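Local coordinates for AA10A (Thermobifida fusca, PDB 5UIZ), which is a copper-dependent lytic polysaccharide monooxygenase of family AA10 that probably cleaves cellulose oxidatively, at residues His37-Ile41 against Trp84-Tyr88; His137-Ser143 against Pro181-Ile185; Leu170-His174 against Thr188-Arg194. All blocks are in the same frame, centred on the assembly; numbering follows the deposited sequence.

Contact 1: residues His37-Ile41 against Trp84-Tyr88; sequences HGSVI and WNGLY. With CU (copper (II) ion), chain C.
A strand-to-loop contact beside the copper site: the N-terminal residues His37-Ile41, opening strand 38-42, run past the loop from Trp84 that leads into strand 88-90 at Tyr88. Gly38 and Asn85 come closest (CA-CA 4.1 Å). Gly38, extended with phi/psi 163/-162°, donates its N to Asn85 O at 3.0 Å. In return, Asn85 CA makes a CH...O contact with Gly38 O, 3.5 Å away. The bond lies one residue after the N-terminal copper ligand, which supplies two of the three nitrogens of the histidine brace of lytic polysaccharide monooxygenases: His37 N (2.1 Å from copper) and His37 ND1 (2.0 Å), with His144 NE2 the third. The His37 ring (chi1 m) lies obliquely to the Tyr88 ring (chi1 p), centroids 5.2 Å apart and planes at 38°. Trp84 (chi1 p) brings CZ3 at its ring edge to Ser39 CB, 3.5 Å away. Ser39 OG bonds to Thr45, and a water accepts from Leu87 N (2.9 Å) and lies 2.8 Å from both Gly38 O and Trp84 O; Leu87 centres an inverse gamma turn.

Contact 2: residues His137-Ser143 against Pro181-Ile185; sequences HLYDQAS and PAQNI
Strand 184-190 pairs antiparallel with strand 133-140 at one margin of the three-stranded sheet in the immunoglobulin-like (fibronectin type III-like) beta-sandwich of AA10 enzymes, next to the copper site. Pro181 enters beside Ser143, its CB 3.2 Å from Ser143 O; Ser143 ends the type I turn Asp140-Ser143, with Ser143 N 3.2 Å from Asp140 O. Ala182 points its CB away, but Ala182 O shares a water with Asp140 OD2 (2.9 and 2.4 Å); Asp140 OD2 also accepts from the backbone N of His144, a copper ligand. Gln183 (chi1 m, chi2 t) covers the turn: NE2 donates to Gln141 O at 2.9 Å, while Gln183 O receives Asp140 N at 2.7 Å. Asn184 faces Tyr139 in a non-hydrogen-bonded pair, CA-CA 4.7 Å, and its OD1 accepts from His137 NE2 (chi1 t) at 2.9 Å. Ile185 and Leu138 make the hydrogen-bonded pair, CA-CA 5.2 Å; both side chains reach Phe149 in the core. Ile185 N donates to Leu138 O at 3.0 Å, and Leu138 N to Ile185 O at 2.8 Å.

Contact 3: residues Leu170-His174 against Thr188-Arg194; sequences LELVH and TVHAPNR
A classic beta bulge, in which Val173 and His174 both face Val151 of the neighbouring strand 146-154, sends two consecutive side chains of strand 170-175 toward the residues Thr188-Arg194. Two edge strands, one from each sheet, meet here along an open edge of the beta-sandwich of this E-set-like fold: strand 170-175 belongs to the mixed sheet and strand 184-190 to the three-stranded one. The short strand axes approach to 6.3 Å at 137° between their directions, and the nearest CA pairs are Val173-Ala191 (5.9 Å) and His174-Val189 (6.1 Å). Val173 departs from extended geometry with psi -15°, while His174 returns to -156/143°. The His174 ring (chi1 t, chi2 86°) receives a CH-pi contact from Val189 CG1, 4.0 Å from the ring centroid and over the face. Val173 (chi1 m) sets CG1 4.4 Å from Ala191 CB, 4.3 Å from Pro192 CD and over one face of the Arg194 guanidinium, 4.0 Å from NH1. At this end a long salt bridge joins Glu171 OE1 to Arg194 NH2 (3.5 Å); Arg194 NH2 also bonds to Val153 O, and Arg194 NH1 donates to Pro192 O at 2.7 Å, folding the side chain back over its own loop. Between the two strand edges, in place of direct pairing, a water donates to Val173 O (2.9 Å), accepts from His190 N (2.9 Å) and lies 2.7 Å from His174 ND1.

Contacts 1 and 2 are neighbours, their centres 10 Å apart, because strands 38-42 and 133-140 pair in the three-stranded sheet: Ile41 N lies 2.8 Å from His137 O and Ser39 O 2.9 Å from Tyr139 N. Both lie beside the copper site, contact 1 supplying His37 and contact 2 placing Asp140 beside His144. Contact 3 sits about 21 to 22 Å from both, centre to centre, at the far end of strand 184-190, whose start serves contact 2; there this sheet meets the mixed one. Along the chain contact 1 closes first, and the segments of contacts 2 and 3 then alternate. Strand 184-190 runs from contact 2 to contact 3 and so joins the metal-binding end to the distant end of the sandwich.

Contact 1: residues His37-Ile41 against Trp84-Tyr88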
loop_
_atom_site.group_PDB
_atom_site.type_symbol
_atom_site.label_atom_id
_atom_site.label_comp_id
_atom_site.label_asym_id
_atom_site.label_seq_id
_atom_site.Cartn_x
_atom_site.Cartn_y
_atom_site.Cartn_z
ATOM N N HIS A 37 -4.671 -12.085 -6.212
ATOM C CA HIS A 37 -4.802 -11.612 -4.827
ATOM C C HIS A 37 -3.396 -11.634 -4.261
ATOM O O HIS A 37 -2.645 -12.538 -4.529
ATOM C CB HIS A 37 -5.775 -12.492 -4.023
ATOM C CG HIS A 37 -7.213 -12.351 -4.436
ATOM N ND1 HIS A 37 -7.594 -11.846 -5.662
ATOM C CD2 HIS A 37 -8.363 -12.684 -3.798
ATOM C CE1 HIS A 37 -8.913 -11.855 -5.755
ATOM N NE2 HIS A 37 -9.405 -12.357 -4.635
ATOM N N GLY A 38 -3.037 -10.589 -3.530
ATOM C CA GLY A 38 -1.673 -10.409 -2.975
ATOM C C GLY A 38 -1.358 -8.970 -2.536
ATOM O O GLY A 38 -2.264 -8.146 -2.355
ATOM N N SER A 39 -0.072 -8.661 -2.386
ATOM C CA SER A 39 0.358 -7.403 -1.752
ATOM C C SER A 39 1.856 -7.259 -1.854
ATOM O O SER A 39 2.569 -8.205 -2.285
ATOM C CB SER A 39 -0.027 -7.375 -0.267
ATOM O OG SER A 39 -0.106 -6.062 0.264
ATOM N N VAL A 40 2.323 -6.085 -1.436
ATOM C CA VAL A 40 3.734 -5.783 -1.392
ATOM C C VAL A 40 4.162 -6.231 0.008
ATOM O O VAL A 40 3.690 -5.704 1.010
ATOM C CB VAL A 40 4.020 -4.295 -1.628
ATOM C CG1 VAL A 40 5.489 -3.993 -1.365
ATOM C CG2 VAL A 40 3.691 -3.912 -3.040
ATOM N N ILE A 41 5.017 -7.240 0.015
ATOM C CA ILE A 41 5.619 -7.856 1.178
ATOM C C ILE A 41 6.786 -7.020 1.723
ATOM O O ILE A 41 6.988 -6.990 2.919
ATOM C CB ILE A 41 6.160 -9.262 0.777
ATOM C CG1 ILE A 41 5.022 -10.116 0.224
ATOM C CG2 ILE A 41 6.836 -10.003 1.938
ATOM C CD1 ILE A 41 3.704 -9.985 0.991
ATOM N N TRP A 84 -6.112 -9.271 3.744
ATOM C CA TRP A 84 -5.073 -8.315 3.363
ATOM C C TRP A 84 -4.730 -8.338 1.882
ATOM O O TRP A 84 -4.338 -7.322 1.370
ATOM C CB TRP A 84 -3.777 -8.460 4.186
ATOM C CG TRP A 84 -3.159 -9.792 4.099
ATOM C CD1 TRP A 84 -3.276 -10.784 4.977
ATOM C CD2 TRP A 84 -2.327 -10.278 3.041
ATOM N NE1 TRP A 84 -2.609 -11.878 4.540
ATOM C CE2 TRP A 84 -1.987 -11.582 3.361
ATOM C CE3 TRP A 84 -1.824 -9.715 1.878
ATOM C CZ2 TRP A 84 -1.178 -12.362 2.555
ATOM C CZ3 TRP A 84 -1.056 -10.463 1.076
ATOM C CH2 TRP A 84 -0.710 -11.776 1.412
ATOM N N ASN A 85 -4.920 -9.483 1.213
ATOM C CA ASN A 85 -4.596 -9.666 -0.198
ATOM C C ASN A 85 -5.694 -9.205 -1.143
ATOM O O ASN A 85 -5.609 -9.469 -2.351
ATOM C CB ASN A 85 -4.301 -11.150 -0.496
ATOM C CG ASN A 85 -5.497 -12.061 -0.244
ATOM O OD1 ASN A 85 -6.527 -11.621 0.292
ATOM N ND2 ASN A 85 -5.379 -13.324 -0.627
ATOM N N GLY A 86 -6.713 -8.518 -0.632
ATOM C CA GLY A 86 -7.905 -8.229 -1.423
ATOM C C GLY A 86 -8.096 -6.765 -1.747
ATOM O O GLY A 86 -9.227 -6.346 -2.018
ATOM N N LEU A 87 -7.036 -5.964 -1.687
ATOM C CA LEU A 87 -7.212 -4.508 -1.824
ATOM C C LEU A 87 -7.124 -4.116 -3.300
ATOM O O LEU A 87 -6.110 -3.550 -3.756
ATOM C CB LEU A 87 -6.201 -3.769 -0.963
ATOM C CG LEU A 87 -6.693 -2.462 -0.394
ATOM C CD1 LEU A 87 -5.701 -1.919 0.637
ATOM C CD2 LEU A 87 -6.925 -1.428 -1.494
ATOM N N TYR A 88 -8.193 -4.416 -4.033
ATOM C CA TYR A 88 -8.271 -4.147 -5.450
ATOM C C TYR A 88 -9.565 -3.556 -5.908
ATOM O O TYR A 88 -10.630 -3.693 -5.263
ATOM C CB TYR A 88 -8.050 -5.422 -6.241
ATOM C CG TYR A 88 -9.108 -6.477 -6.073
ATOM C CD1 TYR A 88 -10.257 -6.464 -6.864
ATOM C CD2 TYR A 88 -8.934 -7.523 -5.161
ATOM C CE1 TYR A 88 -11.230 -7.429 -6.722
ATOM C CE2 TYR A 88 -9.882 -8.503 -5.018
ATOM C CZ TYR A 88 -11.028 -8.472 -5.814
ATOM O OH TYR A 88 -11.979 -9.437 -5.672
HETATM CU CU CU C . -6.425 -12.652 -7.145
HETATM O O HOH W 1 -4.158 -6.356 -1.251
HETATM O O HOH W 2 -2.439 -4.828 0.585
#

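Contact 2: residues His137-Ser143 against Pro181-Ile185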
loop_
_atom_site.group_PDB
_atom_site.type_symbol
_atom_site.label_atom_id
_atom_site.label_comp_id
_atom_site.label_asym_id
_atom_site.label_seq_id
_atom_site.Cartn_x
_atom_site.Cartn_y
_atom_site.Cartn_z
ATOM N N HIS A 137 8.932 -6.036 -3.465
ATOM C CA HIS A 137 8.620 -7.461 -3.589
ATOM C C HIS A 137 7.085 -7.670 -3.405
ATOM O O HIS A 137 6.489 -7.397 -2.337
ATOM C CB HIS A 137 9.464 -8.223 -2.575
ATOM C CG HIS A 137 9.097 -9.643 -2.429
ATOM N ND1 HIS A 137 9.375 -10.349 -1.285
ATOM C CD2 HIS A 137 8.462 -10.495 -3.272
ATOM C CE1 HIS A 137 8.941 -11.586 -1.439
ATOM N NE2 HIS A 137 8.350 -11.691 -2.620
ATOM N N LEU A 138 6.482 -8.134 -4.473
ATOM C CA LEU A 138 5.085 -8.407 -4.544
ATOM C C LEU A 138 4.952 -9.904 -4.445
ATOM O O LEU A 138 5.748 -10.658 -5.022
ATOM C CB LEU A 138 4.514 -7.923 -5.896
ATOM C CG LEU A 138 2.971 -8.040 -5.940
ATOM C CD1 LEU A 138 2.394 -6.677 -5.572
ATOM C CD2 LEU A 138 2.355 -8.543 -7.229
ATOM N N TYR A 139 3.948 -10.349 -3.697
ATOM C CA TYR A 139 3.565 -11.727 -3.667
ATOM C C TYR A 139 2.150 -11.781 -4.180
ATOM O O TYR A 139 1.298 -11.074 -3.685
ATOM C CB TYR A 139 3.620 -12.282 -2.259
ATOM C CG TYR A 139 3.211 -13.725 -2.118
ATOM C CD1 TYR A 139 3.984 -14.735 -2.646
ATOM C CD2 TYR A 139 2.101 -14.102 -1.359
ATOM C CE1 TYR A 139 3.638 -16.069 -2.511
ATOM C CE2 TYR A 139 1.782 -15.453 -1.166
ATOM C CZ TYR A 139 2.563 -16.428 -1.769
ATOM O OH TYR A 139 2.230 -17.779 -1.630
ATOM N N ASP A 140 1.907 -12.667 -5.128
ATOM C CA ASP A 140 0.581 -12.864 -5.685
ATOM C C ASP A 140 0.312 -14.354 -5.700
ATOM O O ASP A 140 0.880 -15.059 -6.528
ATOM C CB ASP A 140 0.575 -12.323 -7.119
ATOM C CG ASP A 140 -0.707 -12.720 -7.894
ATOM O OD1 ASP A 140 -1.713 -13.097 -7.254
ATOM O OD2 ASP A 140 -0.665 -12.690 -9.135
ATOM N N GLN A 141 -0.562 -14.840 -4.824
ATOM C CA GLN A 141 -0.799 -16.300 -4.717
ATOM C C GLN A 141 -1.437 -16.900 -5.970
ATOM O O GLN A 141 -1.161 -18.040 -6.305
ATOM C CB GLN A 141 -1.633 -16.647 -3.465
ATOM C CG GLN A 141 -1.356 -18.025 -2.825
ATOM C CD GLN A 141 -2.183 -19.167 -3.385
ATOM O OE1 GLN A 141 -3.207 -18.957 -4.047
ATOM N NE2 GLN A 141 -1.751 -20.391 -3.100
ATOM N N ALA A 142 -2.237 -16.123 -6.681
ATOM C CA ALA A 142 -2.877 -16.596 -7.887
ATOM C C ALA A 142 -2.030 -16.541 -9.152
ATOM O O ALA A 142 -2.484 -17.030 -10.198
ATOM C CB ALA A 142 -4.159 -15.797 -8.104
ATOM N N SER A 143 -0.825 -15.961 -9.103
ATOM C CA SER A 143 0.021 -15.839 -10.291
ATOM C C SER A 143 -0.743 -15.236 -11.473
ATOM O O SER A 143 -0.786 -15.798 -12.526
ATOM C CB SER A 143 0.578 -17.227 -10.699
ATOM O OG SER A 143 1.175 -17.812 -9.583
ATOM N N PRO A 181 3.010 -14.383 -15.284
ATOM C CA PRO A 181 2.493 -15.018 -14.101
ATOM C C PRO A 181 3.603 -15.624 -13.257
ATOM O O PRO A 181 4.469 -16.303 -13.779
ATOM C CB PRO A 181 1.600 -16.121 -14.667
ATOM C CG PRO A 181 1.249 -15.672 -16.019
ATOM C CD PRO A 181 2.390 -14.902 -16.510
ATOM N N ALA A 182 3.591 -15.311 -11.976
ATOM C CA ALA A 182 4.600 -15.724 -11.022
ATOM C C ALA A 182 4.050 -15.386 -9.645
ATOM O O ALA A 182 3.289 -14.403 -9.495
ATOM C CB ALA A 182 5.862 -14.971 -11.233
ATOM N N GLN A 183 4.409 -16.167 -8.641
ATOM C CA GLN A 183 3.951 -15.851 -7.299
ATOM C C GLN A 183 4.744 -14.741 -6.646
ATOM O O GLN A 183 4.208 -14.012 -5.804
ATOM C CB GLN A 183 3.863 -17.113 -6.417
ATOM C CG GLN A 183 2.752 -18.014 -6.929
ATOM C CD GLN A 183 2.512 -19.248 -6.068
ATOM O OE1 GLN A 183 3.433 -20.016 -5.812
ATOM N NE2 GLN A 183 1.254 -19.465 -5.666
ATOM N N ASN A 184 6.003 -14.605 -7.027
ATOM C CA ASN A 184 6.850 -13.562 -6.537
ATOM C C ASN A 184 7.370 -12.711 -7.671
ATOM O O ASN A 184 7.921 -13.215 -8.645
ATOM C CB ASN A 184 8.013 -14.152 -5.762
ATOM C CG ASN A 184 7.558 -14.866 -4.515
ATOM O OD1 ASN A 184 7.394 -14.256 -3.417
ATOM N ND2 ASN A 184 7.244 -16.138 -4.697
ATOM N N ILE A 185 7.198 -11.405 -7.545
ATOM C CA ILE A 185 7.670 -10.432 -8.532
ATOM C C ILE A 185 8.434 -9.414 -7.755
ATOM O O ILE A 185 7.990 -8.972 -6.679
ATOM C CB ILE A 185 6.526 -9.770 -9.258
ATOM C CG1 ILE A 185 5.805 -10.804 -10.156
ATOM C CG2 ILE A 185 7.037 -8.624 -10.121
ATOM C CD1 ILE A 185 4.534 -10.325 -10.873
HETATM O O HOH W 3 1.407 -12.408 -10.331
#

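Contact 3: residues Leu170-His174 against Thr188-Arg194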
loop_
_atom_site.group_PDB
_atom_site.type_symbol
_atom_site.label_atom_id
_atom_site.label_comp_id
_atom_site.label_asym_id
_atom_site.label_seq_id
_atom_site.Cartn_x
_atom_site.Cartn_y
_atom_site.Cartn_z
ATOM N N LEU A 170 2.118 12.952 -4.358
ATOM C CA LEU A 170 2.872 11.832 -4.889
ATOM C C LEU A 170 3.581 12.169 -6.195
ATOM O O LEU A 170 3.027 12.894 -7.032
ATOM C CB LEU A 170 1.898 10.705 -5.179
ATOM C CG LEU A 170 1.348 10.013 -3.955
ATOM C CD1 LEU A 170 0.317 9.020 -4.474
ATOM C CD2 LEU A 170 2.415 9.268 -3.183
ATOM N N GLU A 171 4.765 11.609 -6.408
ATOM C CA GLU A 171 5.342 11.644 -7.760
ATOM C C GLU A 171 5.654 10.256 -8.246
ATOM O O GLU A 171 6.089 9.422 -7.475
ATOM C CB GLU A 171 6.615 12.474 -7.791
ATOM C CG GLU A 171 6.338 13.975 -7.797
ATOM C CD GLU A 171 7.606 14.831 -7.694
ATOM O OE1 GLU A 171 8.664 14.314 -7.210
ATOM O OE2 GLU A 171 7.535 16.023 -8.089
ATOM N N LEU A 172 5.426 10.024 -9.523
ATOM C CA LEU A 172 5.705 8.748 -10.142
ATOM C C LEU A 172 7.202 8.606 -10.243
ATOM O O LEU A 172 7.855 9.499 -10.790
ATOM C CB LEU A 172 5.052 8.721 -11.516
ATOM C CG LEU A 172 5.287 7.459 -12.330
ATOM C CD1 LEU A 172 4.642 6.287 -11.644
ATOM C CD2 LEU A 172 4.685 7.694 -13.710
ATOM N N VAL A 173 7.761 7.589 -9.577
ATOM C CA VAL A 173 9.203 7.346 -9.606
ATOM C C VAL A 173 9.612 6.087 -10.422
ATOM O O VAL A 173 10.800 5.865 -10.666
ATOM C CB VAL A 173 9.810 7.205 -8.203
ATOM C CG1 VAL A 173 9.603 8.450 -7.407
ATOM C CG2 VAL A 173 9.289 6.007 -7.451
ATOM N N HIS A 174 8.636 5.239 -10.725
ATOM C CA HIS A 174 8.882 4.025 -11.428
ATOM C C HIS A 174 7.681 3.502 -12.154
ATOM O O HIS A 174 6.542 3.564 -11.696
ATOM C CB HIS A 174 9.454 2.958 -10.509
ATOM C CG HIS A 174 10.176 1.889 -11.248
ATOM N ND1 HIS A 174 11.502 2.001 -11.606
ATOM C CD2 HIS A 174 9.754 0.685 -11.704
ATOM C CE1 HIS A 174 11.867 0.900 -12.247
ATOM N NE2 HIS A 174 10.824 0.082 -12.308
ATOM N N THR A 188 13.566 -3.115 -8.647
ATOM C CA THR A 188 14.253 -2.089 -7.889
ATOM C C THR A 188 13.844 -0.723 -8.428
ATOM O O THR A 188 13.716 -0.538 -9.625
ATOM C CB THR A 188 15.782 -2.272 -8.029
ATOM O OG1 THR A 188 16.111 -3.636 -7.751
ATOM C CG2 THR A 188 16.540 -1.375 -7.080
ATOM N N VAL A 189 13.589 0.221 -7.528
ATOM C CA VAL A 189 13.129 1.534 -7.909
ATOM C C VAL A 189 14.073 2.499 -7.204
ATOM O O VAL A 189 14.717 2.151 -6.239
ATOM C CB VAL A 189 11.684 1.784 -7.494
ATOM C CG1 VAL A 189 10.779 0.635 -7.889
ATOM C CG2 VAL A 189 11.571 2.046 -6.018
ATOM N N HIS A 190 14.128 3.715 -7.705
ATOM C CA HIS A 190 14.900 4.736 -7.098
ATOM C C HIS A 190 13.989 5.891 -6.842
ATOM O O HIS A 190 13.289 6.344 -7.764
ATOM C CB HIS A 190 16.062 5.177 -8.008
ATOM C CG HIS A 190 16.806 6.317 -7.432
ATOM N ND1 HIS A 190 17.605 6.176 -6.314
ATOM C CD2 HIS A 190 16.760 7.636 -7.701
ATOM C CE1 HIS A 190 18.100 7.350 -5.978
ATOM N NE2 HIS A 190 17.565 8.261 -6.774
ATOM N N ALA A 191 13.997 6.382 -5.599
ATOM C CA ALA A 191 13.155 7.540 -5.236
ATOM C C ALA A 191 14.046 8.684 -4.819
ATOM O O ALA A 191 14.518 8.706 -3.682
ATOM C CB ALA A 191 12.213 7.196 -4.103
ATOM N N PRO A 192 14.255 9.642 -5.722
ATOM C CA PRO A 192 15.302 10.642 -5.521
ATOM C C PRO A 192 14.890 11.721 -4.538
ATOM O O PRO A 192 13.703 12.001 -4.418
ATOM C CB PRO A 192 15.463 11.278 -6.901
ATOM C CG PRO A 192 14.166 11.003 -7.611
ATOM C CD PRO A 192 13.680 9.683 -7.081
ATOM N N ASN A 193 15.872 12.317 -3.864
ATOM C CA ASN A 193 15.667 13.533 -3.073
ATOM C C ASN A 193 14.665 13.349 -1.920
ATOM O O ASN A 193 13.842 14.229 -1.665
ATOM C CB ASN A 193 15.240 14.706 -3.989
ATOM C CG ASN A 193 16.254 14.985 -5.081
ATOM O OD1 ASN A 193 17.432 15.124 -4.794
ATOM N ND2 ASN A 193 15.803 15.049 -6.339
ATOM N N ARG A 194 14.726 12.199 -1.258
ATOM C CA ARG A 194 13.847 11.896 -0.152
ATOM C C ARG A 194 14.606 11.459 1.063
ATOM O O ARG A 194 15.560 10.685 0.994
ATOM C CB ARG A 194 12.813 10.852 -0.539
ATOM C CG ARG A 194 11.688 11.485 -1.378
ATOM C CD ARG A 194 11.279 10.558 -2.441
ATOM N NE ARG A 194 10.091 10.990 -3.175
ATOM C CZ ARG A 194 10.051 11.370 -4.441
ATOM N NH1 ARG A 194 11.142 11.458 -5.206
ATOM N NH2 ARG A 194 8.884 11.626 -4.978
HETATM O O HOH W 4 12.987 3.927 -10.367
#